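Local coordinates for protein probable glutamine synthetase (PDB 4HPP) that is a probable member of the glutamine synthetase family, with an N-terminal beta domain and a larger catalytic domain, that forms a six-chain assembly, at residues A[159-173]-A[201-213]. Residues are numbered along the deposited sequence; the frame is centred on the assembly and turned at random.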
loop_
_atom_site.group_PDB
_atom_site.type_symbol
_atom_site.label_atom_id
_atom_site.label_comp_id
_atom_site.label_asym_id
_atom_site.label_seq_id
_atom_site.Cartn_x
_atom_site.Cartn_y
_atom_site.Cartn_z
ATOM N N PHE A 159 17.435 -0.439 -16.462
ATOM C CA PHE A 159 18.697 0.214 -16.074
ATOM C C PHE A 159 19.645 0.330 -17.253
ATOM O O PHE A 159 20.072 1.437 -17.570
ATOM C CB PHE A 159 19.411 -0.480 -14.872
ATOM C CG PHE A 159 20.754 0.119 -14.561
ATOM C CD1 PHE A 159 20.834 1.322 -13.848
ATOM C CD2 PHE A 159 21.921 -0.483 -15.026
ATOM C CE1 PHE A 159 22.047 1.911 -13.614
ATOM C CE2 PHE A 159 23.129 0.101 -14.806
ATOM C CZ PHE A 159 23.197 1.300 -14.096
ATOM N N PRO A 160 19.952 -0.774 -17.957
ATOM C CA PRO A 160 20.895 -0.559 -19.089
ATOM C C PRO A 160 20.382 0.471 -20.123
ATOM O O PRO A 160 21.166 1.359 -20.523
ATOM C CB PRO A 160 20.982 -1.934 -19.743
ATOM C CG PRO A 160 20.366 -2.886 -18.741
ATOM C CD PRO A 160 19.290 -2.075 -18.084
ATOM N N GLY A 161 19.101 0.358 -20.540
ATOM C CA GLY A 161 18.488 1.351 -21.473
ATOM C C GLY A 161 18.614 2.772 -20.941
ATOM O O GLY A 161 18.997 3.685 -21.663
ATOM N N TRP A 162 18.393 2.962 -19.646
ATOM C CA TRP A 162 18.485 4.312 -19.043
ATOM C C TRP A 162 19.889 4.707 -18.785
ATOM O O TRP A 162 20.211 5.882 -18.700
ATOM C CB TRP A 162 17.708 4.426 -17.752
ATOM C CG TRP A 162 16.320 4.897 -18.002
ATOM C CD1 TRP A 162 15.147 4.200 -17.776
ATOM C CD2 TRP A 162 15.895 6.196 -18.548
ATOM N NE1 TRP A 162 14.051 4.950 -18.119
ATOM C CE2 TRP A 162 14.432 6.160 -18.605
ATOM C CE3 TRP A 162 16.560 7.340 -19.005
ATOM C CZ2 TRP A 162 13.676 7.233 -19.126
ATOM C CZ3 TRP A 162 15.797 8.407 -19.494
ATOM C CH2 TRP A 162 14.389 8.347 -19.557
ATOM N N LEU A 163 20.766 3.729 -18.689
ATOM C CA LEU A 163 22.139 4.069 -18.442
ATOM C C LEU A 163 22.754 4.625 -19.707
ATOM O O LEU A 163 23.291 5.724 -19.724
ATOM C CB LEU A 163 22.937 2.856 -17.869
ATOM C CG LEU A 163 24.391 3.202 -17.650
ATOM C CD1 LEU A 163 24.486 4.421 -16.763
ATOM C CD2 LEU A 163 25.158 2.060 -17.037
ATOM N N VAL A 164 22.725 3.850 -20.759
ATOM C CA VAL A 164 23.166 4.316 -22.088
ATOM C C VAL A 164 22.549 5.660 -22.479
ATOM O O VAL A 164 23.226 6.567 -22.972
ATOM C CB VAL A 164 22.987 3.199 -23.156
ATOM C CG1 VAL A 164 23.348 3.691 -24.533
ATOM C CG2 VAL A 164 23.915 2.049 -22.782
ATOM N N SER A 165 21.298 5.863 -22.157
ATOM C CA SER A 165 20.690 7.131 -22.561
ATOM C C SER A 165 21.261 8.263 -21.741
ATOM O O SER A 165 21.696 9.313 -22.290
ATOM C CB SER A 165 19.197 7.024 -22.472
ATOM O OG SER A 165 18.644 8.251 -22.148
ATOM N N ALA A 166 21.327 8.062 -20.425
ATOM C CA ALA A 166 21.998 9.053 -19.547
ATOM C C ALA A 166 23.467 9.366 -19.970
ATOM O O ALA A 166 23.850 10.534 -20.084
ATOM C CB ALA A 166 21.906 8.627 -18.113
ATOM N N LEU A 167 24.252 8.333 -20.282
ATOM C CA LEU A 167 25.608 8.551 -20.749
ATOM C C LEU A 167 25.566 9.274 -22.120
ATOM O O LEU A 167 26.307 10.260 -22.301
ATOM C CB LEU A 167 26.429 7.264 -20.771
ATOM C CG LEU A 167 26.653 6.499 -19.436
ATOM C CD1 LEU A 167 27.045 5.049 -19.694
ATOM C CD2 LEU A 167 27.665 7.136 -18.470
ATOM N N ALA A 168 24.695 8.854 -23.055
ATOM C CA ALA A 168 24.529 9.671 -24.325
ATOM C C ALA A 168 24.244 11.141 -24.084
ATOM O O ALA A 168 25.004 12.019 -24.614
ATOM C CB ALA A 168 23.521 9.094 -25.316
ATOM N N GLN A 169 23.217 11.415 -23.259
ATOM C CA GLN A 169 22.936 12.802 -22.901
ATOM C C GLN A 169 24.122 13.459 -22.275
ATOM O O GLN A 169 24.296 14.619 -22.432
ATOM C CB GLN A 169 21.797 12.947 -21.896
ATOM C CG GLN A 169 20.421 12.447 -22.307
ATOM C CD GLN A 169 19.511 12.450 -21.141
ATOM O OE1 GLN A 169 19.389 13.486 -20.450
ATOM N NE2 GLN A 169 18.964 11.243 -20.785
ATOM N N ALA A 170 24.963 12.725 -21.560
ATOM C CA ALA A 170 26.060 13.374 -20.862
ATOM C C ALA A 170 27.224 13.595 -21.815
ATOM O O ALA A 170 28.268 14.079 -21.423
ATOM C CB ALA A 170 26.481 12.531 -19.706
ATOM N N GLY A 171 27.045 13.266 -23.096
ATOM C CA GLY A 171 28.149 13.412 -24.064
ATOM C C GLY A 171 29.310 12.436 -23.888
ATOM O O GLY A 171 30.440 12.695 -24.355
ATOM N N THR A 172 29.061 11.304 -23.235
ATOM C CA THR A 172 30.138 10.296 -23.096
ATOM C C THR A 172 30.307 9.406 -24.384
ATOM O O THR A 172 31.285 8.664 -24.543
ATOM C CB THR A 172 30.017 9.422 -21.816
ATOM O OG1 THR A 172 28.743 8.741 -21.807
ATOM C CG2 THR A 172 30.129 10.254 -20.605
ATOM N N GLU A 173 29.378 9.482 -25.312
ATOM C CA GLU A 173 29.387 8.490 -26.415
ATOM C C GLU A 173 29.379 7.019 -25.927
ATOM O O GLU A 173 30.229 6.193 -26.287
ATOM C CB GLU A 173 30.543 8.764 -27.362
ATOM C CG GLU A 173 30.516 10.191 -27.931
ATOM C CD GLU A 173 31.712 10.483 -28.802
ATOM O OE1 GLU A 173 32.869 10.531 -28.254
ATOM O OE2 GLU A 173 31.500 10.651 -30.032
ATOM N N ARG A 201 35.783 11.901 -19.219
ATOM C CA ARG A 201 34.835 10.815 -19.570
ATOM C C ARG A 201 34.842 9.719 -18.478
ATOM O O ARG A 201 33.777 9.299 -17.992
ATOM C CB ARG A 201 35.126 10.278 -20.963
ATOM C CG ARG A 201 34.126 9.313 -21.554
ATOM C CD ARG A 201 34.294 9.317 -23.072
ATOM N NE ARG A 201 33.770 10.578 -23.636
ATOM C CZ ARG A 201 33.607 10.894 -24.929
ATOM N NH1 ARG A 201 33.911 10.071 -25.903
ATOM N NH2 ARG A 201 33.109 12.072 -25.228
ATOM N N ALA A 202 36.030 9.329 -18.035
ATOM C CA ALA A 202 36.098 8.294 -17.034
ATOM C C ALA A 202 35.293 8.790 -15.829
ATOM O O ALA A 202 34.423 8.092 -15.345
ATOM C CB ALA A 202 37.528 8.009 -16.685
ATOM N N VAL A 203 35.476 10.045 -15.420
ATOM C CA VAL A 203 34.731 10.561 -14.242
ATOM C C VAL A 203 33.211 10.587 -14.531
ATOM O O VAL A 203 32.409 10.048 -13.744
ATOM C CB VAL A 203 35.218 11.967 -13.789
ATOM C CG1 VAL A 203 34.244 12.600 -12.779
ATOM C CG2 VAL A 203 36.632 11.902 -13.243
ATOM N N ASN A 204 32.834 11.194 -15.660
ATOM C CA ASN A 204 31.453 11.219 -16.109
ATOM C C ASN A 204 30.794 9.851 -16.149
ATOM O O ASN A 204 29.664 9.681 -15.657
ATOM C CB ASN A 204 31.366 11.766 -17.519
ATOM C CG ASN A 204 31.741 13.212 -17.618
ATOM O OD1 ASN A 204 31.672 13.962 -16.665
ATOM N ND2 ASN A 204 32.135 13.611 -18.797
ATOM N N VAL A 205 31.468 8.872 -16.738
ATOM C CA VAL A 205 30.910 7.494 -16.713
ATOM C C VAL A 205 30.618 6.997 -15.276
ATOM O O VAL A 205 29.607 6.310 -15.056
ATOM C CB VAL A 205 31.779 6.455 -17.465
ATOM C CG1 VAL A 205 31.345 5.057 -17.132
ATOM C CG2 VAL A 205 31.729 6.680 -18.976
ATOM N N ARG A 206 31.458 7.359 -14.302
ATOM C CA ARG A 206 31.227 6.874 -12.950
ATOM C C ARG A 206 30.090 7.625 -12.250
ATOM O O ARG A 206 29.247 7.008 -11.496
ATOM C CB ARG A 206 32.494 7.034 -12.138
ATOM C CG ARG A 206 33.600 6.140 -12.625
ATOM C CD ARG A 206 34.956 6.800 -12.393
ATOM N NE ARG A 206 36.019 5.931 -12.897
ATOM C CZ ARG A 206 37.248 5.832 -12.377
ATOM N NH1 ARG A 206 37.547 6.564 -11.300
ATOM N NH2 ARG A 206 38.165 5.004 -12.948
ATOM N N GLU A 207 30.084 8.953 -12.451
ATOM C CA GLU A 207 29.194 9.759 -11.705
ATOM C C GLU A 207 27.751 9.572 -12.210
ATOM O O GLU A 207 26.786 9.561 -11.395
ATOM C CB GLU A 207 29.702 11.191 -11.667
ATOM C CG GLU A 207 30.974 11.295 -10.832
ATOM C CD GLU A 207 30.714 10.859 -9.406
ATOM O OE1 GLU A 207 31.498 10.083 -8.875
ATOM O OE2 GLU A 207 29.720 11.316 -8.821
ATOM N N VAL A 208 27.620 9.324 -13.520
ATOM C CA VAL A 208 26.312 9.129 -14.146
ATOM C C VAL A 208 25.778 7.744 -13.841
ATOM O O VAL A 208 24.622 7.609 -13.494
ATOM C CB VAL A 208 26.354 9.365 -15.675
ATOM C CG1 VAL A 208 25.040 8.936 -16.328
ATOM C CG2 VAL A 208 26.668 10.816 -15.990
ATOM N N THR A 209 26.601 6.710 -13.958
ATOM C CA THR A 209 26.168 5.343 -13.536
ATOM C C THR A 209 25.604 5.351 -12.112
ATOM O O THR A 209 24.432 4.934 -11.891
ATOM C CB THR A 209 27.283 4.327 -13.640
ATOM O OG1 THR A 209 27.758 4.367 -14.970
ATOM C CG2 THR A 209 26.790 2.901 -13.359
ATOM N N ARG A 210 26.386 5.907 -11.185
ATOM C CA ARG A 210 25.883 6.193 -9.844
ATOM C C ARG A 210 24.507 6.922 -9.858
ATOM O O ARG A 210 23.557 6.448 -9.216
ATOM C CB ARG A 210 26.938 6.957 -8.998
ATOM C CG ARG A 210 28.027 6.052 -8.477
ATOM C CD ARG A 210 29.339 6.759 -8.264
ATOM N NE ARG A 210 30.420 5.812 -8.013
ATOM C CZ ARG A 210 31.724 6.115 -7.900
ATOM N NH1 ARG A 210 32.137 7.362 -7.967
ATOM N NH2 ARG A 210 32.622 5.143 -7.646
ATOM N N GLU A 211 24.379 8.047 -10.590
ATOM C CA GLU A 211 23.078 8.786 -10.637
ATOM C C GLU A 211 21.891 7.982 -11.238
ATOM O O GLU A 211 20.783 8.020 -10.743
ATOM C CB GLU A 211 23.251 10.128 -11.307
ATOM C CG GLU A 211 21.977 10.941 -11.481
ATOM C CD GLU A 211 21.409 11.400 -10.181
ATOM O OE1 GLU A 211 20.246 11.879 -10.147
ATOM O OE2 GLU A 211 22.140 11.331 -9.206
ATOM N N VAL A 212 22.127 7.187 -12.247
ATOM C CA VAL A 212 21.050 6.403 -12.808
ATOM C C VAL A 212 20.628 5.395 -11.727
ATOM O O VAL A 212 19.451 5.363 -11.334
ATOM C CB VAL A 212 21.523 5.773 -14.147
ATOM C CG1 VAL A 212 20.495 4.839 -14.728
ATOM C CG2 VAL A 212 21.812 6.864 -15.177
ATOM N N ALA A 213 21.594 4.616 -11.191
ATOM C CA ALA A 213 21.282 3.697 -10.100
ATOM C C ALA A 213 20.506 4.411 -8.973
ATOM O O ALA A 213 19.442 3.965 -8.515
ATOM C CB ALA A 213 22.566 3.009 -9.579
HETATM O O HOH W 1 32.711 12.849 -21.710
#
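Glu173 and Arg201 form a salt bridge in which Arg201 NH1 donates to Glu173 OE1 at 2.6 Å, meeting the anti lone pair of that oxygen, with the two planar groups turned 75° apart. Each partner is also held by Arg191, Glu173 OE2 by its side chain and Arg201 NH1 by its carbonyl. The bend of Arg201 at chi3 lays its guanidinium against the turn 171-173, so that Thr172 O sits over one face, 3.2 Å from Arg201 CZ. At the guanidinium edge, a water accepts from Arg201 NE and from Asn204 ND2, while Asn204 OD1 is engaged by Tyr91 and His93.

Helix 159-169 ends in a Schellman motif, with Gly171 at positive phi, just before strand 174-179. Within the catalytic domain, this helix packs on helix 196-216 with their chain directions 136° apart and the segment axes 9.6 Å from each other.

Thr172 CG2 lies 3.7 Å from Asn204 CB, the side chains running past each other in opposite directions. Leu167 pushes CD2 onto Val205 CA and Val208 CB, and Ala166 CB reaches Val208 CG1. Val212 is a knob among Phe159, Trp162, Leu163 and Ala166: its CG2 approaches Ala166 CB to 3.4 Å, its CG1 Phe159 CE1 to 3.5 Å. With CG anti to the backbone N (chi1 175°), the Phe159 ring extends to Thr209 CG2 and brings its edge to Ala213 N.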